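Local coordinates for member of DUF4221 family (Bacteroides vulgatus, PDB 3S9J), which is of unknown function but folds as a six-bladed beta-propeller of the DUF4221 family, at residues I259-H269 with R281-L289. Sequence-based numbering, arbitrary orientation. Where two conformers were deposited one is given.
Sequences IKLNENPRYWH and RFAEMPYKL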
ATOM      1  N   ILE A 259     -11.904 -16.390   4.097  1.00 28.67           N
ATOM      2  CA  ILE A 259     -11.499 -16.520   5.505  1.00 28.66           C
ATOM      3  C   ILE A 259     -10.030 -17.004   5.596  1.00 27.18           C
ATOM      4  O   ILE A 259      -9.245 -16.437   6.353  1.00 28.03           O
ATOM      5  CB  ILE A 259     -12.436 -17.450   6.254  1.00 31.60           C
ATOM      6  CG1 ILE A 259     -13.796 -16.749   6.469  1.00 30.56           C
ATOM      7  CG2 ILE A 259     -11.840 -17.811   7.652  1.00 29.48           C
ATOM      8  CD1 ILE A 259     -14.917 -17.692   6.881  1.00 30.60           C
ATOM      9  N   LYS A 260      -9.698 -17.988   4.783  1.00 27.56           N
ATOM     10  CA  LYS A 260      -8.354 -18.583   4.798  1.00 28.18           C
ATOM     11  C   LYS A 260      -7.322 -17.533   4.465  1.00 28.67           C
ATOM     12  O   LYS A 260      -6.305 -17.405   5.154  1.00 28.57           O
ATOM     13  CB  LYS A 260      -8.267 -19.779   3.869  1.00 29.75           C
ATOM     14  CG  LYS A 260      -8.898 -21.033   4.457  1.00 34.43           C
ATOM     15  CD  LYS A 260      -8.621 -22.268   3.651  1.00 49.38           C
ATOM     16  CE  LYS A 260      -9.401 -22.297   2.347  1.00 50.74           C
ATOM     17  NZ  LYS A 260      -9.513 -23.693   1.785  1.00 57.22           N
ATOM     18  N   LEU A 261      -7.588 -16.734   3.430  1.00 29.03           N
ATOM     19  CA  LEU A 261      -6.663 -15.663   3.101  1.00 28.27           C
ATOM     20  C   LEU A 261      -6.522 -14.620   4.180  1.00 26.07           C
ATOM     21  O   LEU A 261      -5.434 -14.103   4.406  1.00 25.19           O
ATOM     22  CB  LEU A 261      -7.045 -14.983   1.788  1.00 30.30           C
ATOM     23  CG  LEU A 261      -6.769 -15.806   0.540  1.00 33.37           C
ATOM     24  CD1 LEU A 261      -7.583 -15.247  -0.667  1.00 35.27           C
ATOM     25  CD2 LEU A 261      -5.281 -15.811   0.225  1.00 35.30           C
ATOM     26  N   ASN A 262      -7.609 -14.290   4.865  1.00 24.91           N
ATOM     27  CA  ASN A 262      -7.647 -13.316   5.908  0.50 24.45           C
ATOM     28  C   ASN A 262      -6.814 -13.730   7.149  1.00 24.14           C
ATOM     29  O   ASN A 262      -6.121 -12.939   7.797  1.00 26.77           O
ATOM     30  CB  ASN A 262      -9.112 -13.195   6.343  0.50 24.34           C
ATOM     31  CG  ASN A 262      -9.370 -11.920   7.032  0.50 22.44           C
ATOM     32  OD1 ASN A 262      -8.525 -11.062   6.983  0.50 19.84           O
ATOM     33  ND2 ASN A 262     -10.531 -11.775   7.689  0.50 19.27           N
ATOM     34  N   GLU A 263      -6.981 -15.005   7.500  1.00 23.97           N
ATOM     35  CA  GLU A 263      -6.470 -15.526   8.784  1.00 24.49           C
ATOM     36  C   GLU A 263      -5.061 -16.146   8.702  1.00 26.05           C
ATOM     37  O   GLU A 263      -4.285 -16.045   9.657  1.00 24.74           O
ATOM     38  CB  GLU A 263      -7.466 -16.540   9.391  1.00 25.82           C
ATOM     39  CG  GLU A 263      -7.465 -17.929   8.725  1.00 28.72           C
ATOM     40  CD  GLU A 263      -8.625 -18.860   9.085  1.00 32.62           C
ATOM     41  OE1 GLU A 263      -9.456 -18.572  10.004  1.00 28.40           O
ATOM     42  OE2 GLU A 263      -8.672 -19.973   8.475  1.00 30.91           O
ATOM     43  N   ASN A 264      -4.732 -16.753   7.571  1.00 25.00           N
ATOM     44  CA  ASN A 264      -3.437 -17.443   7.407  1.00 25.29           C
ATOM     45  C   ASN A 264      -2.271 -16.457   7.449  1.00 24.24           C
ATOM     46  O   ASN A 264      -2.435 -15.239   7.151  1.00 24.11           O
ATOM     47  CB  ASN A 264      -3.432 -18.234   6.115  1.00 25.45           C
ATOM     48  CG  ASN A 264      -4.176 -19.581   6.233  1.00 34.20           C
ATOM     49  OD1 ASN A 264      -4.429 -20.052   7.319  1.00 35.29           O
ATOM     50  ND2 ASN A 264      -4.497 -20.187   5.097  1.00 36.71           N
ATOM     51  N   PRO A 265      -1.077 -16.940   7.830  1.00 24.82           N
ATOM     52  CA  PRO A 265       0.076 -16.043   7.775  1.00 23.62           C
ATOM     53  C   PRO A 265       0.385 -15.584   6.355  1.00 23.32           C
ATOM     54  O   PRO A 265       0.140 -16.316   5.400  1.00 25.50           O
ATOM     55  CB  PRO A 265       1.232 -16.915   8.338  1.00 24.07           C
ATOM     56  CG  PRO A 265       0.796 -18.307   8.062  1.00 28.60           C
ATOM     57  CD  PRO A 265      -0.693 -18.313   8.223  1.00 26.33           C
ATOM     58  N   ARG A 266       0.874 -14.359   6.210  1.00 24.46           N
ATOM     59  CA  ARG A 266       1.273 -13.833   4.914  1.00 23.66           C
ATOM     60  C   ARG A 266       2.037 -12.564   5.139  1.00 25.41           C
ATOM     61  O   ARG A 266       2.007 -11.983   6.235  1.00 25.22           O
ATOM     62  CB  ARG A 266       0.070 -13.525   4.022  1.00 22.51           C
ATOM     63  CG  ARG A 266      -0.898 -12.499   4.564  1.00 24.77           C
ATOM     64  CD  ARG A 266      -1.962 -12.174   3.512  1.00 27.65           C
ATOM     65  NE  ARG A 266      -3.114 -11.468   4.081  1.00 26.03           N
ATOM     66  CZ  ARG A 266      -4.256 -11.237   3.426  1.00 26.86           C
ATOM     67  NH1 ARG A 266      -4.423 -11.639   2.173  1.00 26.76           N
ATOM     68  NH2 ARG A 266      -5.258 -10.613   4.040  1.00 27.38           N
ATOM     69  N   TYR A 267       2.722 -12.126   4.096  1.00 24.32           N
ATOM     70  CA  TYR A 267       3.392 -10.842   4.138  1.00 24.11           C
ATOM     71  C   TYR A 267       2.386  -9.755   3.745  1.00 24.32           C
ATOM     72  O   TYR A 267       1.320 -10.030   3.166  1.00 23.40           O
ATOM     73  CB  TYR A 267       4.661 -10.847   3.257  1.00 25.35           C
ATOM     74  CG  TYR A 267       5.608 -11.875   3.831  1.00 24.52           C
ATOM     75  CD1 TYR A 267       6.403 -11.553   4.920  1.00 26.35           C
ATOM     76  CD2 TYR A 267       5.576 -13.186   3.412  1.00 27.38           C
ATOM     77  CE1 TYR A 267       7.199 -12.502   5.540  1.00 27.78           C
ATOM     78  CE2 TYR A 267       6.390 -14.152   4.026  1.00 26.35           C
ATOM     79  CZ  TYR A 267       7.181 -13.798   5.090  1.00 28.13           C
ATOM     80  OH  TYR A 267       7.970 -14.745   5.712  1.00 28.41           O
ATOM     81  N   TRP A 268       2.728  -8.513   4.096  1.00 24.57           N
ATOM     82  CA  TRP A 268       1.876  -7.368   3.752  1.00 22.95           C
ATOM     83  C   TRP A 268       2.766  -6.269   3.152  1.00 24.19           C
ATOM     84  O   TRP A 268       3.410  -6.542   2.142  1.00 23.84           O
ATOM     85  CB  TRP A 268       0.973  -6.928   4.921  1.00 21.14           C
ATOM     86  CG  TRP A 268      -0.242  -6.160   4.479  1.00 21.13           C
ATOM     87  CD1 TRP A 268      -0.530  -4.853   4.738  1.00 21.31           C
ATOM     88  CD2 TRP A 268      -1.316  -6.657   3.693  1.00 20.56           C
ATOM     89  NE1 TRP A 268      -1.725  -4.511   4.168  1.00 21.66           N
ATOM     90  CE2 TRP A 268      -2.227  -5.595   3.507  1.00 21.29           C
ATOM     91  CE3 TRP A 268      -1.597  -7.897   3.102  1.00 22.94           C
ATOM     92  CZ2 TRP A 268      -3.396  -5.740   2.791  1.00 21.37           C
ATOM     93  CZ3 TRP A 268      -2.781  -8.029   2.378  1.00 24.12           C
ATOM     94  CH2 TRP A 268      -3.663  -6.951   2.229  1.00 23.64           C
ATOM     95  N   HIS A 269       2.840  -5.067   3.744  1.00 23.60           N
ATOM     96  CA  HIS A 269       3.600  -3.982   3.136  1.00 23.62           C
ATOM     97  C   HIS A 269       5.064  -4.339   2.890  1.00 24.11           C
ATOM     98  O   HIS A 269       5.715  -4.993   3.724  1.00 23.84           O
ATOM     99  CB  HIS A 269       3.678  -2.737   4.026  1.00 23.10           C
ATOM    100  CG  HIS A 269       2.382  -2.252   4.587  1.00 21.68           C
ATOM    101  ND1 HIS A 269       1.344  -1.790   3.798  1.00 23.29           N
ATOM    102  CD2 HIS A 269       2.024  -2.019   5.867  1.00 22.06           C
ATOM    103  CE1 HIS A 269       0.384  -1.337   4.580  1.00 25.16           C
ATOM    104  NE2 HIS A 269       0.766  -1.474   5.844  1.00 21.28           N
ATOM    105  N   ARG A 281       9.522  -4.836   5.840  1.00 26.17           N
ATOM    106  CA  ARG A 281       8.508  -5.753   5.355  1.00 24.90           C
ATOM    107  C   ARG A 281       7.643  -6.217   6.523  1.00 26.56           C
ATOM    108  O   ARG A 281       8.137  -6.741   7.538  1.00 25.79           O
ATOM    109  CB  ARG A 281       9.128  -6.957   4.637  1.00 25.59           C
ATOM    110  CG  ARG A 281       8.103  -7.726   3.840  1.00 25.34           C
ATOM    111  CD  ARG A 281       8.652  -8.962   3.147  1.00 27.34           C
ATOM    112  NE  ARG A 281       7.700  -9.430   2.153  1.00 26.30           N
ATOM    113  CZ  ARG A 281       7.690 -10.625   1.588  1.00 29.54           C
ATOM    114  NH1 ARG A 281       8.594 -11.555   1.926  1.00 27.67           N
ATOM    115  NH2 ARG A 281       6.750 -10.898   0.694  1.00 27.28           N
ATOM    116  N   PHE A 282       6.343  -6.029   6.384  1.00 24.56           N
ATOM    117  CA  PHE A 282       5.404  -6.442   7.423  1.00 24.35           C
ATOM    118  C   PHE A 282       4.997  -7.905   7.181  1.00 25.91           C
ATOM    119  O   PHE A 282       4.802  -8.317   6.034  1.00 23.10           O
ATOM    120  CB  PHE A 282       4.152  -5.551   7.386  1.00 23.55           C
ATOM    121  CG  PHE A 282       4.351  -4.162   7.970  1.00 24.23           C
ATOM    122  CD1 PHE A 282       5.257  -3.270   7.403  1.00 26.30           C
ATOM    123  CD2 PHE A 282       3.626  -3.746   9.066  1.00 24.07           C
ATOM    124  CE1 PHE A 282       5.429  -2.003   7.942  1.00 25.57           C
ATOM    125  CE2 PHE A 282       3.795  -2.488   9.616  1.00 24.99           C
ATOM    126  CZ  PHE A 282       4.699  -1.596   9.033  1.00 21.85           C
ATOM    127  N   ALA A 283       4.842  -8.668   8.264  1.00 26.05           N
ATOM    128  CA  ALA A 283       4.428 -10.076   8.191  1.00 26.59           C
ATOM    129  C   ALA A 283       3.272 -10.287   9.156  1.00 26.52           C
ATOM    130  O   ALA A 283       3.346  -9.825  10.288  1.00 26.32           O
ATOM    131  CB  ALA A 283       5.598 -10.966   8.573  1.00 24.36           C
ATOM    132  N   GLU A 284       2.218 -10.957   8.693  1.00 25.98           N
ATOM    133  CA  GLU A 284       1.079 -11.282   9.520  1.00 23.35           C
ATOM    134  C   GLU A 284       1.284 -12.677  10.105  1.00 26.00           C
ATOM    135  O   GLU A 284       1.557 -13.618   9.376  1.00 24.71           O
ATOM    136  CB  GLU A 284      -0.216 -11.243   8.707  1.00 24.46           C
ATOM    137  CG  GLU A 284      -0.435  -9.950   7.945  1.00 27.20           C
ATOM    138  CD  GLU A 284      -1.827  -9.796   7.332  1.00 27.34           C
ATOM    139  OE1 GLU A 284      -2.564 -10.796   7.132  1.00 26.78           O
ATOM    140  OE2 GLU A 284      -2.201  -8.629   7.058  1.00 31.56           O
HETATM  141  N   MSE A 285       1.117 -12.795  11.417  1.00 23.03           N
HETATM  142  CA  MSE A 285       1.246 -14.072  12.110  1.00 27.15           C
HETATM  143  C   MSE A 285       0.006 -14.918  11.918  1.00 24.97           C
HETATM  144  O   MSE A 285      -1.075 -14.391  11.630  1.00 24.47           O
HETATM  145  CB  MSE A 285       1.475 -13.845  13.589  1.00 27.34           C
HETATM  146  CG  MSE A 285       2.742 -13.035  13.919  1.00 29.12           C
HETATM  147 SE   MSE A 285       4.386 -13.863  13.365  0.75 25.80          SE
HETATM  148  CE  MSE A 285       4.730 -12.919  11.698  1.00 27.68           C
ATOM    149  N   PRO A 286       0.128 -16.242  12.152  1.00 25.97           N
ATOM    150  CA  PRO A 286      -1.055 -17.061  11.974  1.00 25.82           C
ATOM    151  C   PRO A 286      -2.185 -16.730  12.941  1.00 25.75           C
ATOM    152  O   PRO A 286      -1.939 -16.356  14.107  1.00 23.78           O
ATOM    153  CB  PRO A 286      -0.549 -18.493  12.221  1.00 26.35           C
ATOM    154  CG  PRO A 286       0.941 -18.435  12.134  1.00 30.93           C
ATOM    155  CD  PRO A 286       1.313 -17.025  12.519  1.00 28.80           C
ATOM    156  N   TYR A 287      -3.413 -16.938  12.454  1.00 24.15           N
ATOM    157  CA  TYR A 287      -4.614 -16.653  13.213  1.00 25.40           C
ATOM    158  C   TYR A 287      -5.730 -17.558  12.733  1.00 25.97           C
ATOM    159  O   TYR A 287      -5.668 -18.141  11.629  1.00 25.34           O
ATOM    160  CB  TYR A 287      -4.977 -15.196  12.908  1.00 23.74           C
ATOM    161  CG  TYR A 287      -5.935 -14.491  13.842  1.00 25.12           C
ATOM    162  CD1 TYR A 287      -5.476 -13.850  14.951  1.00 24.62           C
ATOM    163  CD2 TYR A 287      -7.293 -14.434  13.554  1.00 24.25           C
ATOM    164  CE1 TYR A 287      -6.343 -13.179  15.806  1.00 27.22           C
ATOM    165  CE2 TYR A 287      -8.170 -13.762  14.382  1.00 25.68           C
ATOM    166  CZ  TYR A 287      -7.679 -13.119  15.500  1.00 24.55           C
ATOM    167  OH  TYR A 287      -8.508 -12.422  16.342  1.00 30.93           O
ATOM    168  N   LYS A 288      -6.759 -17.679  13.552  1.00 23.49           N
ATOM    169  CA  LYS A 288      -7.969 -18.367  13.175  1.00 23.00           C
ATOM    170  C   LYS A 288      -9.140 -17.425  13.445  1.00 25.60           C
ATOM    171  O   LYS A 288      -9.401 -17.088  14.587  1.00 24.02           O
ATOM    172  CB  LYS A 288      -8.147 -19.655  13.958  1.00 27.10           C
ATOM    173  CG  LYS A 288      -8.941 -20.668  13.259  1.00 39.98           C
ATOM    174  CD  LYS A 288      -8.112 -21.345  12.100  1.00 42.55           C
ATOM    175  CE  LYS A 288      -8.990 -22.325  11.339  1.00 49.55           C
ATOM    176  NZ  LYS A 288      -8.319 -23.035  10.208  1.00 43.87           N
ATOM    177  N   LEU A 289      -9.829 -17.041  12.377  1.00 26.37           N
ATOM    178  CA  LEU A 289     -10.983 -16.116  12.454  0.50 26.87           C
ATOM    179  C   LEU A 289     -12.073 -16.686  13.329  1.00 25.44           C
ATOM    180  O   LEU A 289     -12.594 -17.761  13.058  1.00 28.87           O
ATOM    181  CB  LEU A 289     -11.558 -15.845  11.050  0.50 28.75           C
ATOM    182  CG  LEU A 289     -12.530 -14.664  10.867  0.50 22.25           C
ATOM    183  CD1 LEU A 289     -11.740 -13.399  10.660  0.50 28.72           C
ATOM    184  CD2 LEU A 289     -13.401 -14.978   9.661  0.50 26.26           C
TER
HETATM  185  O   HOH W   1      -5.304 -10.353   7.057  1.00 26.58           O
HETATM  186  O   HOH W   2     -11.525 -19.741  10.900  1.00 35.29           O
HETATM  187  O   HOH W   3      -6.720 -21.457   7.757  1.00 38.68           O
HETATM  188  O   HOH W   4      -3.890 -19.700  10.471  1.00 27.75           O
HETATM  189  O   HOH W   5       5.193  -8.213   0.914  1.00 25.94           O
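Glu-284 OE1 takes a hydrogen bond from Arg-266 NE at 3.2 Å, part of a salt bridge, and has further partners. Glu-284 OE1 lies in the Arg-266 guanidinium plane, but NE meets it from above the carboxylate plane. A water links OE1 to Arg-266 NH2, and Lys-302 adds a second positive charge. Tyr-328 holds the other oxygen, OE2. The Arg-266 guanidinium is sandwiched between Trp-268 CZ3 and the backbone oxygen of Leu-261. Arg-266 CG sits between the backbone N and carbonyl carbon (chi1 60°), which sends the chain alongside Glu-284. The backbones pair here too, with Glu-284 N 2.7 Å from Arg-266 O. These are the two strands of an antiparallel beta hairpin, the first half of one four-stranded propeller blade. Tyr-267 and Ala-283 form a non-hydrogen-bonded pair on the other face. There the Arg-281 guanidinium stacks flat on the Tyr-267 ring, planes 12° apart, while its NH2 reaches Tyr-219 O. His-269 turns its edge to the face of Phe-282, centroids 4.9 Å apart. Beyond the strands, Glu-263 OE1, at the helix end, accepts a hydrogen bond from Leu-289 N at 2.8 Å. Glu-263 OE2 makes a long salt bridge with Lys-288 NZ at 3.5 Å. With an alanine in place of Glu-263, Leu-289 N is likely to lose its carboxylate acceptor and Lys-288 its counter-ion. Leu-289 CD2 packs on Ile-259 CG1 at 3.7 Å.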